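Local coordinates for protein putative TetR family transcriptional regulator (Streptomyces coelicolor A3, PDB 3BQY) that probably binds DNA through a helix-turn-helix motif and regulates transcription, perhaps as a repressor, as a dimer of the TetR family, at residues 7-10 and 11-15; 22-25 and 26-29; 138-141 and 142-146; 185-188 and 189-192. All blocks are in the same frame, centred on the assembly; numbering follows the deposited sequence.

Contact 1: residues 7-10 and 11-15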
loop_
_atom_site.group_PDB
_atom_site.type_symbol
_atom_site.label_atom_id
_atom_site.label_comp_id
_atom_site.label_asym_id
_atom_site.label_seq_id
_atom_site.Cartn_x
_atom_site.Cartn_y
_atom_site.Cartn_z
ATOM N N THR A 7 -14.832 -19.247 13.667
ATOM C CA THR A 7 -13.675 -19.555 12.841
ATOM C C THR A 7 -12.914 -18.282 12.493
ATOM O O THR A 7 -11.688 -18.257 12.591
ATOM C CB THR A 7 -14.083 -20.299 11.574
ATOM O OG1 THR A 7 -14.704 -21.528 11.962
ATOM C CG2 THR A 7 -12.879 -20.628 10.712
ATOM N N VAL A 8 -13.636 -17.221 12.119
ATOM C CA VAL A 8 -12.989 -15.942 11.819
ATOM C C VAL A 8 -12.262 -15.383 13.054
ATOM O O VAL A 8 -11.139 -14.887 12.954
ATOM C CB VAL A 8 -13.993 -14.889 11.268
ATOM C CG1 VAL A 8 -13.320 -13.498 11.181
ATOM C CG2 VAL A 8 -14.503 -15.327 9.875
ATOM N N GLN A 9 -12.893 -15.488 14.218
ATOM C CA GLN A 9 -12.285 -14.986 15.446
ATOM C C GLN A 9 -11.018 -15.767 15.799
ATOM O O GLN A 9 -10.005 -15.186 16.156
ATOM C CB GLN A 9 -13.277 -15.032 16.614
ATOM C CG GLN A 9 -12.771 -14.303 17.855
ATOM C CD GLN A 9 -12.341 -12.857 17.569
ATOM O OE1 GLN A 9 -13.172 -12.005 17.252
ATOM N NE2 GLN A 9 -11.034 -12.585 17.667
ATOM N N THR A 10 -11.089 -17.084 15.702
ATOM C CA THR A 10 -9.921 -17.939 15.952
ATOM C C THR A 10 -8.764 -17.600 14.995
ATOM O O THR A 10 -7.604 -17.487 15.418
ATOM C CB THR A 10 -10.302 -19.425 15.910
ATOM O OG1 THR A 10 -11.280 -19.676 16.930
ATOM C CG2 THR A 10 -9.081 -20.323 16.181
ATOM N N ALA A 11 -9.094 -17.406 13.720
ATOM C CA ALA A 11 -8.120 -17.014 12.714
ATOM C C ALA A 11 -7.464 -15.667 13.036
ATOM O O ALA A 11 -6.241 -15.534 12.944
ATOM C CB ALA A 11 -8.759 -17.018 11.322
ATOM N N LEU A 12 -8.261 -14.677 13.454
ATOM C CA LEU A 12 -7.719 -13.396 13.905
ATOM C C LEU A 12 -6.804 -13.550 15.138
ATOM O O LEU A 12 -5.789 -12.855 15.243
ATOM C CB LEU A 12 -8.856 -12.397 14.210
ATOM C CG LEU A 12 -9.628 -11.943 12.950
ATOM C CD1 LEU A 12 -10.906 -11.234 13.366
ATOM C CD2 LEU A 12 -8.781 -11.039 12.043
ATOM N N ASP A 13 -7.191 -14.423 16.070
ATOM C CA ASP A 13 -6.341 -14.754 17.223
ATOM C C ASP A 13 -4.986 -15.307 16.757
ATOM O O ASP A 13 -3.939 -14.809 17.176
ATOM C CB ASP A 13 -7.036 -15.785 18.122
ATOM C CG ASP A 13 -8.208 -15.183 18.913
ATOM O OD1 ASP A 13 -8.285 -13.939 19.024
ATOM O OD2 ASP A 13 -9.036 -15.964 19.451
ATOM N N LEU A 14 -5.031 -16.290 15.855
ATOM C CA LEU A 14 -3.829 -16.919 15.278
ATOM C C LEU A 14 -2.943 -15.894 14.579
ATOM O O LEU A 14 -1.720 -15.908 14.713
ATOM C CB LEU A 14 -4.209 -17.990 14.260
ATOM C CG LEU A 14 -4.496 -19.407 14.699
ATOM C CD1 LEU A 14 -4.680 -20.222 13.443
ATOM C CD2 LEU A 14 -3.335 -19.981 15.549
ATOM N N LEU A 15 -3.583 -14.989 13.853
ATOM C CA LEU A 15 -2.898 -13.925 13.144
ATOM C C LEU A 15 -2.063 -13.108 14.116
ATOM O O LEU A 15 -0.876 -12.893 13.885
ATOM C CB LEU A 15 -3.938 -13.069 12.405
ATOM C CG LEU A 15 -3.446 -12.011 11.436
ATOM C CD1 LEU A 15 -2.676 -12.644 10.281
ATOM C CD2 LEU A 15 -4.642 -11.270 10.911
#
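Val8 and Leu12 meet one turn apart on helix 4-18. Their side chains lie side by side and point the same way, with Val8 CG1 4.0 Å from Leu12 CD1. CG of Leu12 sits beside its own backbone N (chi1 -68°), which brings CG to 3.3 Å from Val8 O. This is the tight, buried part of the contact. Ala11 adds to it, with its CB 3.4 Å from Thr7 O. Leu12 also packs on His56 and Met57 of helix 46-57. Thr10 packs on Leu28 and Met32 of helix 25-32, and Thr7 on Met32. The hydroxyls of these two threonines turn back along the chain: OG1 of Thr7 bonds to Asp3 O, and OG1 of Thr10 bonds to Arg6 O.

The other side, with Gln9 and Asp13, is exposed to solvent and held by one weak side-chain bond. Here the Gln9 chain bends at chi2 (53°), which turns its amide toward Asp13. NE2 reaches Asp13 OD1 at 3.4 Å, a weak hydrogen bond. The amide and carboxylate planes are inclined at 43°. The firm link here is in the backbone, where Asp13 N donates to Gln9 O at 2.9 Å. The pattern is that of an amphipathic alpha helix. It fits the first helix of the TetR-family DNA-binding domain, which packs against the helix-turn-helix.

Contact 2: residues 22-25 and 26-29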
loop_
_atom_site.group_PDB
_atom_site.type_symbol
_atom_site.label_atom_id
_atom_site.label_comp_id
_atom_site.label_asym_id
_atom_site.label_seq_id
_atom_site.Cartn_x
_atom_site.Cartn_y
_atom_site.Cartn_z
ATOM N N THR A 22 2.145 -17.653 8.645
ATOM C CA THR A 22 2.010 -18.971 9.298
ATOM C C THR A 22 0.545 -19.394 9.370
ATOM O O THR A 22 0.242 -20.511 9.783
ATOM C CB THR A 22 2.561 -18.984 10.746
ATOM O OG1 THR A 22 1.630 -18.293 11.602
ATOM C CG2 THR A 22 3.886 -18.315 10.812
ATOM N N LEU A 23 -0.358 -18.502 8.987
ATOM C CA LEU A 23 -1.784 -18.816 9.031
ATOM C C LEU A 23 -2.150 -19.749 7.883
ATOM O O LEU A 23 -2.172 -19.343 6.735
ATOM C CB LEU A 23 -2.631 -17.539 8.981
ATOM C CG LEU A 23 -4.161 -17.703 8.945
ATOM C CD1 LEU A 23 -4.662 -18.325 10.238
ATOM C CD2 LEU A 23 -4.793 -16.368 8.763
ATOM N N THR A 24 -2.427 -21.004 8.198
ATOM C CA THR A 24 -2.869 -21.973 7.192
ATOM C C THR A 24 -4.206 -22.557 7.636
ATOM O O THR A 24 -4.553 -22.506 8.818
ATOM C CB THR A 24 -1.855 -23.128 7.043
ATOM O OG1 THR A 24 -1.775 -23.837 8.281
ATOM C CG2 THR A 24 -0.481 -22.609 6.664
HETATM N N MSE A 25 -4.947 -23.144 6.696
HETATM C CA MSE A 25 -6.170 -23.853 7.055
HETATM C C MSE A 25 -5.837 -24.990 8.032
HETATM O O MSE A 25 -6.577 -25.217 8.977
HETATM C CB MSE A 25 -6.887 -24.397 5.807
HETATM C CG MSE A 25 -7.307 -23.293 4.858
HETATM SE SE MSE A 25 -8.684 -22.149 5.610
HETATM C CE MSE A 25 -10.249 -23.185 5.052
ATOM N N ARG A 26 -4.724 -25.686 7.814
ATOM C CA ARG A 26 -4.310 -26.755 8.731
ATOM C C ARG A 26 -4.011 -26.197 10.126
ATOM O O ARG A 26 -4.434 -26.782 11.127
ATOM C CB ARG A 26 -3.114 -27.541 8.183
ATOM C CG ARG A 26 -3.469 -28.246 6.848
ATOM C CD ARG A 26 -2.405 -29.210 6.349
ATOM N NE ARG A 26 -2.621 -29.595 4.950
ATOM C CZ ARG A 26 -3.454 -30.557 4.548
ATOM N NH1 ARG A 26 -4.172 -31.249 5.447
ATOM N NH2 ARG A 26 -3.579 -30.831 3.237
ATOM N N ARG A 27 -3.280 -25.083 10.171
ATOM C CA ARG A 27 -2.933 -24.415 11.455
ATOM C C ARG A 27 -4.205 -24.003 12.192
ATOM O O ARG A 27 -4.313 -24.182 13.395
ATOM C CB ARG A 27 -2.047 -23.178 11.202
ATOM C CG ARG A 27 -1.582 -22.404 12.432
ATOM C CD ARG A 27 -0.479 -23.142 13.176
ATOM N NE ARG A 27 -0.243 -22.544 14.499
ATOM C CZ ARG A 27 -0.941 -22.846 15.597
ATOM N NH1 ARG A 27 -0.623 -22.278 16.755
ATOM N NH2 ARG A 27 -1.950 -23.724 15.548
ATOM N N LEU A 28 -5.160 -23.430 11.453
ATOM C CA LEU A 28 -6.472 -23.082 11.982
ATOM C C LEU A 28 -7.249 -24.288 12.473
ATOM O O LEU A 28 -7.891 -24.215 13.519
ATOM C CB LEU A 28 -7.291 -22.338 10.903
ATOM C CG LEU A 28 -8.619 -21.680 11.269
ATOM C CD1 LEU A 28 -8.507 -20.847 12.535
ATOM C CD2 LEU A 28 -9.061 -20.798 10.091
ATOM N N ALA A 29 -7.224 -25.389 11.713
ATOM C CA ALA A 29 -7.843 -26.640 12.139
ATOM C C ALA A 29 -7.218 -27.161 13.450
ATOM O O ALA A 29 -7.939 -27.600 14.349
ATOM C CB ALA A 29 -7.737 -27.705 11.034
#
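Thr22 O lies 3.7 Å from Arg27 CG, where the chain enters helix 25-32. The hydroxyl of Thr22 bonds to Ser18 OG and Gly19 O, at and just after the end of helix 4-18. Leu23 is buried, its side chain against Leu14 and Met53. Thr24 is the N-cap. Its OG1 stands between the backbone N and the carbonyl carbon (chi1 63°), and from there it accepts from Arg27 N at 2.7 Å, with an N-H...O angle of 154°. The same OG1 is 3.0 Å from Arg27 CB, and the two side chains cross at about a right angle. Thr24 O takes the next amide, Leu28 N, at 2.9 Å. Replacing Thr24 with an alanine removes OG1, and the amide of Arg27 would probably lose its side-chain cap, leaving the first turn less firmly held. Met25, a selenomethionine, closes the first segment. Its O accepts from Ala29 N at 2.8 Å, while its bent side chain packs on Leu39, Tyr40 and Leu49. One hydroxyl and two carbonyls thus satisfy three successive amides, of Arg27, Leu28 and Ala29. This capping is consistent with a defined start for the first helix of the predicted helix-turn-helix.

Contact 3: residues 138-141 and 142-146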
loop_
_atom_site.group_PDB
_atom_site.type_symbol
_atom_site.label_atom_id
_atom_site.label_comp_id
_atom_site.label_asym_id
_atom_site.label_seq_id
_atom_site.Cartn_x
_atom_site.Cartn_y
_atom_site.Cartn_z
ATOM N N ASN A 138 -6.039 4.372 -0.588
ATOM C CA ASN A 138 -4.761 3.808 -1.025
ATOM C C ASN A 138 -3.589 4.364 -0.238
ATOM O O ASN A 138 -2.646 3.633 0.086
ATOM C CB ASN A 138 -4.549 3.982 -2.521
ATOM C CG ASN A 138 -5.487 3.082 -3.342
ATOM O OD1 ASN A 138 -6.017 2.095 -2.824
ATOM N ND2 ASN A 138 -5.708 3.434 -4.588
ATOM N N PHE A 139 -3.640 5.646 0.093
ATOM C CA PHE A 139 -2.592 6.170 0.998
ATOM C C PHE A 139 -2.665 5.469 2.383
ATOM O O PHE A 139 -1.646 5.070 2.955
ATOM C CB PHE A 139 -2.741 7.677 1.211
ATOM C CG PHE A 139 -1.954 8.168 2.391
ATOM C CD1 PHE A 139 -0.543 8.176 2.344
ATOM C CD2 PHE A 139 -2.605 8.535 3.580
ATOM C CE1 PHE A 139 0.212 8.570 3.459
ATOM C CE2 PHE A 139 -1.858 8.949 4.699
ATOM C CZ PHE A 139 -0.452 8.956 4.647
ATOM N N THR A 140 -3.871 5.350 2.933
ATOM C CA THR A 140 -4.010 4.746 4.250
ATOM C C THR A 140 -3.486 3.299 4.258
ATOM O O THR A 140 -2.776 2.901 5.183
ATOM C CB THR A 140 -5.480 4.778 4.736
ATOM O OG1 THR A 140 -5.917 6.141 4.777
ATOM C CG2 THR A 140 -5.617 4.148 6.138
ATOM N N VAL A 141 -3.880 2.513 3.257
ATOM C CA VAL A 141 -3.420 1.127 3.156
ATOM C C VAL A 141 -1.894 1.058 2.959
ATOM O O VAL A 141 -1.215 0.304 3.647
ATOM C CB VAL A 141 -4.168 0.362 2.029
ATOM C CG1 VAL A 141 -3.494 -1.013 1.740
ATOM C CG2 VAL A 141 -5.661 0.180 2.397
ATOM N N GLY A 142 -1.357 1.844 2.017
ATOM C CA GLY A 142 0.093 1.868 1.768
ATOM C C GLY A 142 0.859 2.251 3.026
ATOM O O GLY A 142 1.856 1.621 3.381
ATOM N N HIS A 143 0.378 3.287 3.714
ATOM C CA HIS A 143 1.033 3.729 4.954
ATOM C C HIS A 143 1.017 2.623 6.024
ATOM O O HIS A 143 2.036 2.349 6.692
ATOM C CB HIS A 143 0.324 4.960 5.553
ATOM C CG HIS A 143 0.697 5.188 6.979
ATOM N ND1 HIS A 143 1.773 5.967 7.349
ATOM C CD2 HIS A 143 0.196 4.663 8.128
ATOM C CE1 HIS A 143 1.897 5.943 8.668
ATOM N NE2 HIS A 143 0.960 5.151 9.164
ATOM N N THR A 144 -0.143 1.995 6.205
ATOM C CA THR A 144 -0.310 1.002 7.276
ATOM C C THR A 144 0.481 -0.283 6.953
ATOM O O THR A 144 1.105 -0.890 7.835
ATOM C CB THR A 144 -1.814 0.726 7.536
ATOM O OG1 THR A 144 -2.481 1.993 7.731
ATOM C CG2 THR A 144 -1.981 -0.109 8.844
ATOM N N LEU A 145 0.486 -0.678 5.687
ATOM C CA LEU A 145 1.323 -1.805 5.249
ATOM C C LEU A 145 2.771 -1.596 5.615
ATOM O O LEU A 145 3.443 -2.497 6.159
ATOM C CB LEU A 145 1.247 -1.965 3.728
ATOM C CG LEU A 145 0.085 -2.709 3.112
ATOM C CD1 LEU A 145 0.114 -2.434 1.631
ATOM C CD2 LEU A 145 0.244 -4.215 3.375
ATOM N N GLU A 146 3.276 -0.408 5.306
ATOM C CA GLU A 146 4.680 -0.106 5.589
ATOM C C GLU A 146 4.974 0.079 7.077
ATOM O O GLU A 146 6.028 -0.333 7.557
ATOM C CB GLU A 146 5.172 1.064 4.739
ATOM C CG GLU A 146 4.966 0.798 3.197
ATOM C CD GLU A 146 5.852 -0.339 2.584
ATOM O OE1 GLU A 146 6.230 -1.321 3.282
ATOM O OE2 GLU A 146 6.167 -0.237 1.373
#
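The Phe139 ring carries the CB of His143 over one face, 4.1 Å above the plane and offset toward the rim. The nearest ring atoms, CE1 and CZ of Phe139, are both 4.2 Å from that CB. The two side chains lie side by side and point the same way. Their rings meet obliquely, with centroids 6.0 Å apart and planes at 43°. The His143 ring has Thr144 OG1 at its edge, in plane, and its NE2 makes a weak hydrogen bond to Glu147 OE1 one turn on.

Thr144 makes the main polar contact. Its OG1 lies beside its own backbone N (chi1 -52°), and this lets it donate back to Thr140 O at 2.7 Å. Thr144 N donates to the same oxygen at 3.0 Å. The two donors arrive from opposite faces of the carbonyl plane, so one carbonyl oxygen of a buried residue takes two bonds from Thr144. Beside them, Val141 CG1 packs on Leu145 CD1 at 3.9 Å. Gly142 N donates to Asn138 O at 2.9 Å.

All this lies on helix 126-151, near the centre of the chain, in the C-terminal domain. Thr140, His143 and Thr144 face helix 73-89, and Val141 and Leu145 touch helix 94-99. Phe139 packs on Leu199 of helix 188-206, and both Thr140 and His143 touch Phe192 of that helix. Leu145 also meets Leu145 of the second subunit, so this helix takes part in the dimer interface.

Contact 4: residues 185-188 and 189-192. With PO4 (phosphate ion), chain C.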
loop_
_atom_site.group_PDB
_atom_site.type_symbol
_atom_site.label_atom_id
_atom_site.label_comp_id
_atom_site.label_asym_id
_atom_site.label_seq_id
_atom_site.Cartn_x
_atom_site.Cartn_y
_atom_site.Cartn_z
ATOM N N SER A 185 12.170 8.108 12.943
ATOM C CA SER A 185 11.165 8.340 13.992
ATOM C C SER A 185 10.256 7.103 14.124
ATOM O O SER A 185 9.844 6.510 13.118
ATOM C CB SER A 185 10.321 9.568 13.591
ATOM O OG SER A 185 9.558 10.113 14.654
ATOM N N THR A 186 9.938 6.697 15.341
ATOM C CA THR A 186 8.925 5.649 15.488
ATOM C C THR A 186 7.516 6.249 15.587
ATOM O O THR A 186 6.550 5.547 15.938
ATOM C CB THR A 186 9.200 4.729 16.684
ATOM O OG1 THR A 186 9.330 5.518 17.875
ATOM C CG2 THR A 186 10.467 3.904 16.444
ATOM N N ASP A 187 7.401 7.545 15.266
ATOM C CA ASP A 187 6.111 8.242 15.329
ATOM C C ASP A 187 5.332 8.064 14.045
ATOM O O ASP A 187 5.159 9.004 13.268
ATOM C CB ASP A 187 6.287 9.733 15.605
ATOM C CG ASP A 187 5.046 10.350 16.244
ATOM O OD1 ASP A 187 3.903 9.774 16.104
ATOM O OD2 ASP A 187 5.235 11.421 16.878
ATOM N N PHE A 188 4.870 6.845 13.822
ATOM C CA PHE A 188 4.065 6.535 12.637
ATOM C C PHE A 188 2.770 7.330 12.583
ATOM O O PHE A 188 2.296 7.705 11.502
ATOM C CB PHE A 188 3.737 5.060 12.608
ATOM C CG PHE A 188 4.930 4.198 12.382
ATOM C CD1 PHE A 188 5.551 4.179 11.141
ATOM C CD2 PHE A 188 5.428 3.397 13.409
ATOM C CE1 PHE A 188 6.659 3.364 10.917
ATOM C CE2 PHE A 188 6.531 2.586 13.196
ATOM C CZ PHE A 188 7.150 2.578 11.948
ATOM N N THR A 189 2.189 7.572 13.750
ATOM C CA THR A 189 0.959 8.344 13.826
ATOM C C THR A 189 1.155 9.752 13.261
ATOM O O THR A 189 0.317 10.219 12.483
ATOM C CB THR A 189 0.390 8.383 15.256
ATOM O OG1 THR A 189 0.087 7.045 15.659
ATOM C CG2 THR A 189 -0.924 9.191 15.302
ATOM N N ALA A 190 2.230 10.427 13.677
ATOM C CA ALA A 190 2.589 11.744 13.134
ATOM C C ALA A 190 2.790 11.712 11.611
ATOM O O ALA A 190 2.317 12.616 10.905
ATOM C CB ALA A 190 3.847 12.311 13.838
ATOM N N HIS A 191 3.463 10.675 11.100
ATOM C CA HIS A 191 3.642 10.534 9.644
ATOM C C HIS A 191 2.282 10.405 8.942
ATOM O O HIS A 191 2.028 11.061 7.931
ATOM C CB HIS A 191 4.530 9.326 9.323
ATOM C CG HIS A 191 5.946 9.504 9.757
ATOM N ND1 HIS A 191 6.870 8.485 9.736
ATOM C CD2 HIS A 191 6.581 10.574 10.288
ATOM C CE1 HIS A 191 8.027 8.930 10.184
ATOM N NE2 HIS A 191 7.877 10.193 10.539
ATOM N N PHE A 192 1.409 9.580 9.506
ATOM C CA PHE A 192 0.089 9.373 8.952
ATOM C C PHE A 192 -0.713 10.677 8.913
ATOM O O PHE A 192 -1.313 11.029 7.892
ATOM C CB PHE A 192 -0.679 8.320 9.756
ATOM C CG PHE A 192 -2.072 8.087 9.237
ATOM C CD1 PHE A 192 -2.276 7.492 7.988
ATOM C CD2 PHE A 192 -3.178 8.489 9.985
ATOM C CE1 PHE A 192 -3.587 7.278 7.495
ATOM C CE2 PHE A 192 -4.473 8.283 9.502
ATOM C CZ PHE A 192 -4.685 7.683 8.273
HETATM P P PO4 C . 8.165 13.014 12.829
HETATM O O1 PO4 C . 7.673 12.939 14.256
HETATM O O2 PO4 C . 7.075 12.482 11.924
HETATM O O3 PO4 C . 8.470 14.441 12.449
HETATM O O4 PO4 C . 9.392 12.172 12.697
#
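Asp187 and His191 are joined at the start of helix 188-206, with His191 N donating to Asp187 O at 3.2 Å in the carbonyl plane. The same oxygen lies over one face of the imidazole ring, offset toward its rim. The Asp187 carboxylate points elsewhere. It is the N-cap, and its OD1 takes Ala190 N at 3.0 Å from 61° out of the carboxylate plane. Ala190 CB fits against Asp187 CG at 3.3 Å. The His191 ring turns its edge to a phosphate ion, probably from the crystallisation liquor. The ion's exact placement is doubtful, because its O2 comes too close to His191 CD2, at 2.6 Å. NE2 of His191 makes a weak bond to phosphate O4 at 3.3 Å. Ser185 OG is 2.8 Å from that O4, a weak bond that is not settled. Arg131 of the second subunit also bonds the phosphate. With an alanine in place of His191, the phosphate would probably lose its weak bond from this helix, and Asp187 O would lose the ring it lies over. The arginine's charge would probably favour an anion at this point of the dimer interface, but the ion itself implies no natural ligand.

The four contacts form two pairs. Contacts 1 and 2 belong to the DNA-binding domain, their centres about 10 Å apart. They touch directly: Leu14 CD1 is 3.7 Å from Leu28 CA, so helix 4-18 lies against helix 25-32. Contacts 3 and 4 belong to the C-terminal domain, with centres about 13 Å apart. Phe139 CE2 reaches Phe192 CD1 at 3.6 Å, joining helices 126-151 and 188-206. The two pairs do not touch. Nearest atoms of contacts 1 and 3 are about 11 Å apart, and centres of contacts 2 and 4 about 33 Å. The phosphate belongs to contact 4, far from the predicted helix-turn-helix, and the second subunit reaches both contacts 3 and 4.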